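Local coordinates for protein Tni2 (Pseudomonas fluorescens, PDB 6B12) that probably acts as the immunity protein that binds and neutralises Tne2, a type VI secretion toxin of the same bacterium, at residues V82-D86 / R87-I91; Q90-I93 / A94-L97; F126-Q129 / R130-A133. All blocks are in the same frame, centred on the assembly; numbering follows the deposited sequence.

Contact 1: V82-D86 / R87-I91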
ATOM      1  N   VAL C  82     -11.466  11.820   4.808  1.00 13.89           N
ATOM      2  CA  VAL C  82     -10.634  13.007   5.042  1.00 12.76           C
ATOM      3  C   VAL C  82     -11.241  13.731   6.227  1.00 13.95           C
ATOM      4  O   VAL C  82     -12.414  14.108   6.193  1.00 17.71           O
ATOM      5  CB  VAL C  82     -10.577  13.917   3.810  1.00 16.37           C
ATOM      6  CG1 VAL C  82      -9.830  15.217   4.145  1.00 18.03           C
ATOM      7  CG2 VAL C  82      -9.891  13.189   2.682  1.00 17.99           C
ATOM      8  N   VAL C  83     -10.449  13.925   7.277  1.00 14.47           N
ATOM      9  CA  VAL C  83     -10.915  14.535   8.512  1.00 11.92           C
ATOM     10  C   VAL C  83     -10.237  15.887   8.652  1.00 15.60           C
ATOM     11  O   VAL C  83      -9.037  16.007   8.407  1.00 15.30           O
ATOM     12  CB  VAL C  83     -10.587  13.640   9.725  1.00 11.58           C
ATOM     13  CG1 VAL C  83     -11.059  14.273  11.012  1.00 14.58           C
ATOM     14  CG2 VAL C  83     -11.197  12.218   9.545  1.00 16.62           C
ATOM     15  N   SER C  84     -11.002  16.899   9.021  1.00 15.19           N
ATOM     16  CA  SER C  84     -10.418  18.217   9.224  1.00 16.94           C
ATOM     17  C   SER C  84      -9.471  18.195  10.432  1.00 17.53           C
ATOM     18  O   SER C  84      -9.586  17.364  11.333  1.00 15.97           O
ATOM     19  CB  SER C  84     -11.520  19.267   9.431  1.00 19.85           C
ATOM     20  OG  SER C  84     -12.259  19.021  10.612  1.00 21.44           O
ATOM     21  N   GLY C  85      -8.506  19.112  10.434  1.00 15.45           N
ATOM     22  CA  GLY C  85      -7.569  19.145  11.548  1.00 15.71           C
ATOM     23  C   GLY C  85      -8.235  19.402  12.886  1.00 14.29           C
ATOM     24  O   GLY C  85      -7.770  18.916  13.927  1.00 17.55           O
ATOM     25  N   ASP C  86      -9.316  20.182  12.897  1.00 17.33           N
ATOM     26  CA  ASP C  86      -9.982  20.415  14.171  1.00 19.50           C
ATOM     27  C   ASP C  86     -10.941  19.293  14.536  1.00 20.08           C
ATOM     28  O   ASP C  86     -11.619  19.374  15.577  1.00 18.54           O
ATOM     29  CB  ASP C  86     -10.684  21.785  14.186  1.00 17.54           C
ATOM     30  CG  ASP C  86     -11.804  21.923  13.183  1.00 23.52           C
ATOM     31  OD1 ASP C  86     -12.117  20.964  12.454  1.00 21.45           O
ATOM     32  OD2 ASP C  86     -12.384  23.039  13.137  1.00 26.72           O
ATOM     33  N   ARG C  87     -10.985  18.257  13.708  1.00 19.17           N
ATOM     34  CA  ARG C  87     -11.781  17.048  13.912  1.00 14.26           C
ATOM     35  C   ARG C  87     -13.277  17.332  13.938  1.00 22.73           C
ATOM     36  O   ARG C  87     -14.051  16.502  14.407  1.00 22.61           O
ATOM     37  CB  ARG C  87     -11.351  16.312  15.193  1.00 18.52           C
ATOM     38  CG  ARG C  87     -11.363  14.774  15.060  1.00 22.57           C
ATOM     39  CD  ARG C  87     -12.488  14.125  15.824  1.00 30.35           C
ATOM     40  NE  ARG C  87     -12.432  14.320  17.260  1.00 33.26           N
ATOM     41  CZ  ARG C  87     -13.336  15.004  17.959  1.00 34.80           C
ATOM     42  NH1 ARG C  87     -14.369  15.580  17.343  1.00 32.36           N
ATOM     43  NH2 ARG C  87     -13.210  15.107  19.279  1.00 31.63           N
ATOM     44  N   GLN C  88     -13.723  18.491  13.446  1.00 16.29           N
ATOM     45  CA  GLN C  88     -15.145  18.787  13.515  1.00 19.61           C
ATOM     46  C   GLN C  88     -15.922  18.237  12.329  1.00 22.99           C
ATOM     47  O   GLN C  88     -17.127  18.017  12.447  1.00 23.83           O
ATOM     48  CB  GLN C  88     -15.378  20.301  13.635  1.00 22.42           C
ATOM     49  CG  GLN C  88     -14.814  20.918  14.930  1.00 30.07           C
ATOM     50  CD  GLN C  88     -15.236  20.167  16.191  1.00 42.43           C
ATOM     51  OE1 GLN C  88     -16.369  20.299  16.653  1.00 47.74           O
ATOM     52  NE2 GLN C  88     -14.313  19.380  16.759  1.00 37.74           N
ATOM     53  N   GLN C  89     -15.268  18.012  11.196  1.00 22.48           N
ATOM     54  CA  GLN C  89     -15.971  17.571  10.001  1.00 23.88           C
ATOM     55  C   GLN C  89     -15.157  16.491   9.328  1.00 19.77           C
ATOM     56  O   GLN C  89     -13.934  16.402   9.493  1.00 20.13           O
ATOM     57  CB  GLN C  89     -16.215  18.727   9.011  1.00 30.52           C
ATOM     58  CG  GLN C  89     -16.864  19.965   9.626  1.00 45.93           C
ATOM     59  CD  GLN C  89     -15.911  21.153   9.699  1.00 58.84           C
ATOM     60  OE1 GLN C  89     -14.838  21.146   9.089  1.00 65.34           O
ATOM     61  NE2 GLN C  89     -16.306  22.182  10.443  1.00 61.67           N
ATOM     62  N   GLN C  90     -15.845  15.665   8.546  1.00 17.19           N
ATOM     63  CA  GLN C  90     -15.115  14.714   7.746  1.00 18.25           C
ATOM     64  C   GLN C  90     -15.914  14.432   6.490  1.00 20.00           C
ATOM     65  O   GLN C  90     -17.097  14.775   6.391  1.00 19.92           O
ATOM     66  CB  GLN C  90     -14.841  13.424   8.516  1.00 21.88           C
ATOM     67  CG  GLN C  90     -16.076  12.616   8.772  1.00 21.10           C
ATOM     68  CD  GLN C  90     -15.758  11.334   9.506  1.00 27.55           C
ATOM     69  OE1 GLN C  90     -14.832  11.282  10.308  1.00 28.76           O
ATOM     70  NE2 GLN C  90     -16.520  10.303   9.237  1.00 25.68           N
ATOM     71  N   ILE C  91     -15.229  13.851   5.514  1.00 16.06           N
ATOM     72  CA  ILE C  91     -15.822  13.517   4.222  1.00 17.05           C
ATOM     73  C   ILE C  91     -15.413  12.095   3.873  1.00 17.16           C
ATOM     74  O   ILE C  91     -14.230  11.758   3.918  1.00 19.26           O
ATOM     75  CB  ILE C  91     -15.360  14.475   3.109  1.00 21.60           C
ATOM     76  CG1 ILE C  91     -15.624  15.928   3.501  1.00 29.65           C
ATOM     77  CG2 ILE C  91     -16.057  14.113   1.773  1.00 24.02           C
ATOM     78  CD1 ILE C  91     -15.009  16.947   2.541  1.00 42.61           C
TER
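Ser84 and Asp86 meet Gln88 and Gln89 in a knot of polar bonds that closes the hairpin between strands 78-84 and 90-92. At its centre is Asp86 OD1, which takes the Ser84 hydroxyl (OG to OD1 2.7 Å) nearly in line with its C-O bond and the Gln88 backbone N from above the carboxylate plane, at 3.1 Å from OD1. The two bonds hold the carboxylate beside the turn; chi1 of 64° sets Asp86 CG between the residue's own N and carbonyl carbon. The Ser84 hydroxyl also accepts from Gln89 N, 3.2 Å from OG, while Ser84 N gives a nearly straight bond to Gln89 O. Gln88 folds back at chi2, -50°, and its NE2 reaches Asp86 O at 2.9 Å, with that oxygen in the amide plane; the amide stands almost square to the Asp86 carboxylate. Arg87 N closes a type I turn on Ser84 O, 2.9 Å away.

Beyond the turn, Val82 and Ile91 form a hydrogen-bonded antiparallel pair, and Val83 faces Gln90 as a non-hydrogen-bonded one. Val83 CG2 lies alongside Gln90, 3.8 Å from OE1, and CG1 touches the aliphatic start of Arg87. Gly85 O bonds Trp39 NE1, linking the turn to strand 34-41. With two donors on Asp86 OD1, and Ser84 OG both giving and accepting, these groups largely tie the exposed second half to the first.

Contact 2: Q90-I93 / A94-L97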
ATOM      1  N   GLN C  90     -15.845  15.665   8.546  1.00 17.19           N
ATOM      2  CA  GLN C  90     -15.115  14.714   7.746  1.00 18.25           C
ATOM      3  C   GLN C  90     -15.914  14.432   6.490  1.00 20.00           C
ATOM      4  O   GLN C  90     -17.097  14.775   6.391  1.00 19.92           O
ATOM      5  CB  GLN C  90     -14.841  13.424   8.516  1.00 21.88           C
ATOM      6  CG  GLN C  90     -16.076  12.616   8.772  1.00 21.10           C
ATOM      7  CD  GLN C  90     -15.758  11.334   9.506  1.00 27.55           C
ATOM      8  OE1 GLN C  90     -14.832  11.282  10.308  1.00 28.76           O
ATOM      9  NE2 GLN C  90     -16.520  10.303   9.237  1.00 25.68           N
ATOM     10  N   ILE C  91     -15.229  13.851   5.514  1.00 16.06           N
ATOM     11  CA  ILE C  91     -15.822  13.517   4.222  1.00 17.05           C
ATOM     12  C   ILE C  91     -15.413  12.095   3.873  1.00 17.16           C
ATOM     13  O   ILE C  91     -14.230  11.758   3.918  1.00 19.26           O
ATOM     14  CB  ILE C  91     -15.360  14.475   3.109  1.00 21.60           C
ATOM     15  CG1 ILE C  91     -15.624  15.928   3.501  1.00 29.65           C
ATOM     16  CG2 ILE C  91     -16.057  14.113   1.773  1.00 24.02           C
ATOM     17  CD1 ILE C  91     -15.009  16.947   2.541  1.00 42.61           C
ATOM     18  N   ARG C  92     -16.379  11.276   3.500  1.00 17.06           N
ATOM     19  CA  ARG C  92     -16.084   9.950   2.985  1.00 16.59           C
ATOM     20  C   ARG C  92     -15.697  10.060   1.514  1.00 16.78           C
ATOM     21  O   ARG C  92     -16.430  10.658   0.710  1.00 18.55           O
ATOM     22  CB  ARG C  92     -17.316   9.049   3.154  1.00 18.48           C
ATOM     23  CG  ARG C  92     -17.134   7.618   2.660  1.00 17.96           C
ATOM     24  CD  ARG C  92     -18.456   6.878   2.726  1.00 19.89           C
ATOM     25  NE  ARG C  92     -18.349   5.522   2.196  1.00 24.94           N
ATOM     26  CZ  ARG C  92     -18.291   5.223   0.904  1.00 29.11           C
ATOM     27  NH1 ARG C  92     -18.327   6.186  -0.016  1.00 29.80           N
ATOM     28  NH2 ARG C  92     -18.217   3.948   0.526  1.00 35.47           N
ATOM     29  N   ILE C  93     -14.539   9.511   1.158  1.00 15.76           N
ATOM     30  CA  ILE C  93     -14.072   9.574  -0.220  1.00 16.87           C
ATOM     31  C   ILE C  93     -14.712   8.432  -1.010  1.00 19.68           C
ATOM     32  O   ILE C  93     -14.808   7.297  -0.526  1.00 20.56           O
ATOM     33  CB  ILE C  93     -12.534   9.502  -0.266  1.00 15.32           C
ATOM     34  CG1 ILE C  93     -11.877  10.618   0.572  1.00 16.20           C
ATOM     35  CG2 ILE C  93     -12.031   9.461  -1.714  1.00 16.24           C
ATOM     36  CD1 ILE C  93     -12.283  12.042   0.157  1.00 17.31           C
ATOM     37  N   ALA C  94     -15.147   8.723  -2.237  1.00 22.02           N
ATOM     38  CA  ALA C  94     -15.799   7.708  -3.059  1.00 24.67           C
ATOM     39  C   ALA C  94     -14.863   6.526  -3.323  1.00 24.43           C
ATOM     40  O   ALA C  94     -13.693   6.719  -3.666  1.00 26.58           O
ATOM     41  CB  ALA C  94     -16.254   8.336  -4.383  1.00 24.60           C
ATOM     42  N   ASP C  95     -15.371   5.291  -3.155  1.00 23.33           N
ATOM     43  CA  ASP C  95     -14.618   4.114  -3.592  1.00 23.31           C
ATOM     44  C   ASP C  95     -15.385   3.311  -4.642  1.00 23.70           C
ATOM     45  O   ASP C  95     -15.125   2.116  -4.842  1.00 24.85           O
ATOM     46  CB  ASP C  95     -14.173   3.228  -2.417  1.00 27.58           C
ATOM     47  CG  ASP C  95     -15.307   2.809  -1.491  1.00 31.14           C
ATOM     48  OD1 ASP C  95     -16.472   2.747  -1.917  1.00 32.21           O
ATOM     49  OD2 ASP C  95     -15.001   2.507  -0.313  1.00 33.12           O
ATOM     50  N   GLN C  96     -16.328   3.949  -5.315  1.00 22.62           N
ATOM     51  CA  GLN C  96     -16.856   3.472  -6.589  1.00 24.80           C
ATOM     52  C   GLN C  96     -16.452   4.521  -7.609  1.00 26.82           C
ATOM     53  O   GLN C  96     -16.916   5.665  -7.543  1.00 27.70           O
ATOM     54  CB  GLN C  96     -18.368   3.278  -6.536  1.00 27.28           C
ATOM     55  CG  GLN C  96     -18.756   2.035  -5.789  1.00 41.59           C
ATOM     56  CD  GLN C  96     -20.247   1.877  -5.656  1.00 41.16           C
ATOM     57  OE1 GLN C  96     -21.023   2.597  -6.286  1.00 42.61           O
ATOM     58  NE2 GLN C  96     -20.658   0.929  -4.830  1.00 45.18           N
ATOM     59  N   LEU C  97     -15.563   4.138  -8.517  1.00 22.21           N
ATOM     60  CA  LEU C  97     -14.860   5.059  -9.391  1.00 22.15           C
ATOM     61  C   LEU C  97     -15.193   4.769 -10.844  1.00 23.74           C
ATOM     62  O   LEU C  97     -15.348   3.607 -11.241  1.00 20.40           O
ATOM     63  CB  LEU C  97     -13.350   4.947  -9.185  1.00 26.36           C
ATOM     64  CG  LEU C  97     -12.903   5.154  -7.738  1.00 33.42           C
ATOM     65  CD1 LEU C  97     -11.385   5.048  -7.592  1.00 27.27           C
ATOM     66  CD2 LEU C  97     -13.431   6.473  -7.226  1.00 29.06           C
TER
HETATM   67  O   HOH W   1     -16.378   1.694   1.663  1.00 32.78           O
HETATM   68  O   HOH W   2     -18.287   5.160  -3.005  1.00 38.46           O
HETATM   69  O   HOH W   3     -13.846   4.926   0.837  1.00 21.44           O
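The guanidinium of Arg92 and the carboxylate of Asp95 meet with their planes 85° apart, Asp95 OD1 approaching obliquely while water 2 sits in plane at the guanidinium edge. This pair spans the link between two antiparallel sheets: strand 90-92 is an outer strand of one within the chain, and strand 96-99 is an outer strand of the next. Arg92 runs fully extended from CG to NE, with CG anti to the backbone N (chi1 180°), which carries NH2 past Ala94 to within 3.2 Å of Asp95 OD1. That salt bridge has a bent, weak hydrogen bond, and water does much of the remaining bridging. Water 2 accepts from Arg92 NH1 and from Asp95 N, lying 2.9 Å from the latter, so the guanidinium is tied to the backbone of the link as well as to a carboxylate. Water 1 joins Arg92 NH2, weakly, to Asp95 OD2.

Ile93 packs against Tyr108, whose hydroxyl is hydrogen-bonded to Ala94 O. The link between the sheets thus pairs a buried Ile93 with a water-bridged Arg92-Asp95 pair. Water 3 makes a separate link, donating to Ile93 O and to Asp95 OD2, 2.9 Å from each.

Contact 3: F126-Q129 / R130-A133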
ATOM      1  N   PHE C 126      -5.859   2.121  -4.700  1.00 18.67           N
ATOM      2  CA  PHE C 126      -7.216   1.589  -4.790  1.00 16.46           C
ATOM      3  C   PHE C 126      -7.157   0.249  -5.510  1.00 15.35           C
ATOM      4  O   PHE C 126      -6.565   0.159  -6.589  1.00 17.05           O
ATOM      5  CB  PHE C 126      -8.078   2.599  -5.563  1.00 16.35           C
ATOM      6  CG  PHE C 126      -9.477   2.138  -5.933  1.00 17.05           C
ATOM      7  CD1 PHE C 126     -10.550   2.393  -5.094  1.00 22.53           C
ATOM      8  CD2 PHE C 126      -9.730   1.574  -7.179  1.00 19.32           C
ATOM      9  CE1 PHE C 126     -11.839   2.031  -5.471  1.00 18.89           C
ATOM     10  CE2 PHE C 126     -11.017   1.215  -7.562  1.00 23.20           C
ATOM     11  CZ  PHE C 126     -12.068   1.431  -6.716  1.00 20.03           C
ATOM     12  N   SER C 127      -7.724  -0.794  -4.888  1.00 16.63           N
ATOM     13  CA  SER C 127      -7.785  -2.124  -5.485  1.00 17.41           C
ATOM     14  C   SER C 127      -9.167  -2.312  -6.098  1.00 19.26           C
ATOM     15  O   SER C 127     -10.163  -2.389  -5.368  1.00 18.33           O
ATOM     16  CB  SER C 127      -7.496  -3.197  -4.434  1.00 26.06           C
ATOM     17  OG  SER C 127      -7.430  -4.481  -5.053  1.00 32.42           O
ATOM     18  N   ARG C 128      -9.221  -2.404  -7.431  1.00 17.36           N
ATOM     19  CA  ARG C 128     -10.494  -2.560  -8.126  1.00 18.27           C
ATOM     20  C   ARG C 128     -11.080  -3.935  -7.820  1.00 23.81           C
ATOM     21  O   ARG C 128     -10.393  -4.943  -7.930  1.00 23.26           O
ATOM     22  CB  ARG C 128     -10.286  -2.388  -9.633  1.00 25.02           C
ATOM     23  CG  ARG C 128     -11.543  -2.557 -10.466  1.00 23.35           C
ATOM     24  CD  ARG C 128     -11.341  -1.976 -11.853  1.00 22.06           C
ATOM     25  NE  ARG C 128     -10.386  -2.737 -12.665  1.00 25.21           N
ATOM     26  CZ  ARG C 128      -9.972  -2.360 -13.874  1.00 27.00           C
ATOM     27  NH1 ARG C 128     -10.419  -1.219 -14.413  1.00 23.75           N
ATOM     28  NH2 ARG C 128      -9.090  -3.099 -14.526  1.00 28.19           N
ATOM     29  N   GLN C 129     -12.343  -3.976  -7.409  1.00 20.28           N
ATOM     30  CA  GLN C 129     -12.886  -5.210  -6.849  1.00 22.77           C
ATOM     31  C   GLN C 129     -12.901  -6.341  -7.868  1.00 29.69           C
ATOM     32  O   GLN C 129     -12.622  -7.497  -7.526  1.00 33.07           O
ATOM     33  CB  GLN C 129     -14.288  -4.946  -6.304  1.00 26.08           C
ATOM     34  CG  GLN C 129     -15.017  -6.169  -5.797  1.00 36.75           C
ATOM     35  CD  GLN C 129     -16.523  -5.964  -5.801  1.00 49.24           C
ATOM     36  OE1 GLN C 129     -17.057  -5.194  -5.003  1.00 49.70           O
ATOM     37  NE2 GLN C 129     -17.211  -6.635  -6.720  1.00 54.46           N
ATOM     38  N   ARG C 130     -13.185  -6.034  -9.134  1.00 24.56           N
ATOM     39  CA  ARG C 130     -13.489  -7.121 -10.058  1.00 32.88           C
ATOM     40  C   ARG C 130     -12.243  -7.901 -10.467  1.00 35.09           C
ATOM     41  O   ARG C 130     -12.340  -9.096 -10.774  1.00 36.40           O
ATOM     42  CB  ARG C 130     -14.232  -6.586 -11.283  1.00 37.10           C
ATOM     43  CG  ARG C 130     -13.374  -6.061 -12.401  1.00 36.84           C
ATOM     44  CD  ARG C 130     -14.247  -5.722 -13.611  1.00 40.93           C
ATOM     45  NE  ARG C 130     -13.741  -4.548 -14.317  1.00 33.14           N
ATOM     46  CZ  ARG C 130     -12.772  -4.598 -15.215  1.00 31.61           C
ATOM     47  NH1 ARG C 130     -12.225  -5.765 -15.523  1.00 34.27           N
ATOM     48  NH2 ARG C 130     -12.359  -3.488 -15.815  1.00 33.08           N
ATOM     49  N   ASP C 131     -11.066  -7.267 -10.452  1.00 27.07           N
ATOM     50  CA  ASP C 131      -9.856  -7.949 -10.888  1.00 27.41           C
ATOM     51  C   ASP C 131      -8.639  -7.646 -10.023  1.00 26.66           C
ATOM     52  O   ASP C 131      -7.540  -8.104 -10.365  1.00 28.11           O
ATOM     53  CB  ASP C 131      -9.530  -7.605 -12.351  1.00 30.76           C
ATOM     54  CG  ASP C 131      -9.262  -6.118 -12.578  1.00 31.65           C
ATOM     55  OD1 ASP C 131      -9.406  -5.297 -11.638  1.00 26.48           O
ATOM     56  OD2 ASP C 131      -8.886  -5.774 -13.713  1.00 31.85           O
ATOM     57  N   GLN C 132      -8.808  -6.895  -8.935  1.00 27.01           N
ATOM     58  CA  GLN C 132      -7.746  -6.468  -8.018  1.00 25.44           C
ATOM     59  C   GLN C 132      -6.667  -5.635  -8.706  1.00 32.62           C
ATOM     60  O   GLN C 132      -5.540  -5.555  -8.210  1.00 28.27           O
ATOM     61  CB  GLN C 132      -7.108  -7.659  -7.292  1.00 27.18           C
ATOM     62  CG  GLN C 132      -8.106  -8.555  -6.559  1.00 37.46           C
ATOM     63  CD  GLN C 132      -8.900  -7.819  -5.496  1.00 46.33           C
ATOM     64  OE1 GLN C 132      -8.333  -7.154  -4.628  1.00 45.10           O
ATOM     65  NE2 GLN C 132     -10.226  -7.929  -5.563  1.00 47.64           N
ATOM     66  N   ALA C 133      -6.976  -5.003  -9.839  1.00 26.16           N
ATOM     67  CA  ALA C 133      -6.018  -4.087 -10.444  1.00 26.17           C
ATOM     68  C   ALA C 133      -5.858  -2.867  -9.555  1.00 24.80           C
ATOM     69  O   ALA C 133      -6.828  -2.396  -8.955  1.00 22.21           O
ATOM     70  CB  ALA C 133      -6.468  -3.655 -11.840  1.00 24.84           C
TER
HETATM   71  O   HOH W   4     -10.619  -4.800  -3.988  1.00 32.54           O
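Arg128 grips Asp131 side-on with two nitrogens, one to each carboxylate oxygen: NE lies 2.9 Å from OD1 in an almost straight bond, and NH2 lies 2.8 Å from OD2. Both oxygens are met on the syn side, and a bend at chi3 of Arg128, 69°, turns the guanidinium edge to them. Asp131 OD1 takes a second donor, Ala133 N at 3.0 Å, which arrives from the opposite face of the carboxylate plane to NE. The oxygen is therefore clasped from two directions, which should restrain rotation of the carboxylate.

Backbone groups are paired as well. Arg128 N donates to Ala133 O at 2.8 Å in the carbonyl plane, and Arg128 O receives Gln132 N at 2.7 Å, with a weak extra bond from Asp131 N. Water 4 donates to Ser127 O and, weakly, to Gln132 OE1.

Arg130 lays its guanidinium flat on that of Arg128, centres 3.8 Å apart, with NH2 over the centre of the Arg128 group. The stacked pair sits among the carboxylates of Asp131 and Glu104, with Arg130 NE salt-bridged to Glu104 OE2. Gln132 also packs on the backbone of another protein chain, so the loop reaches the interface of the assembly. The bond from Ala133 N to Asp131 OD1 defines an Asx turn, set here within the connection of the antiparallel hairpin formed by strands 121-128 and 134-140.

In the fold
Followed from the N terminus, the chain reaches contact 1 first, where the last hairpin of the four-stranded sheet 54-92 turns back on itself. Contact 2 begins on the strand where that hairpin ends: they share Gln90 and Ile91, and Val82 packs on Ile93. It leads the chain into the five-stranded sheet of strands 96-99 to 145-152. Contact 3 comes later, in series, closing the loop between that sheet's third and fourth strands; none of the three nests or crosses. Phe126 nevertheless touches Asp95 and Leu97, bringing contact 3 against contact 2, whereas contacts 1 and 3 lie about 28 Å apart between centres, on opposite sides of the chain's centre.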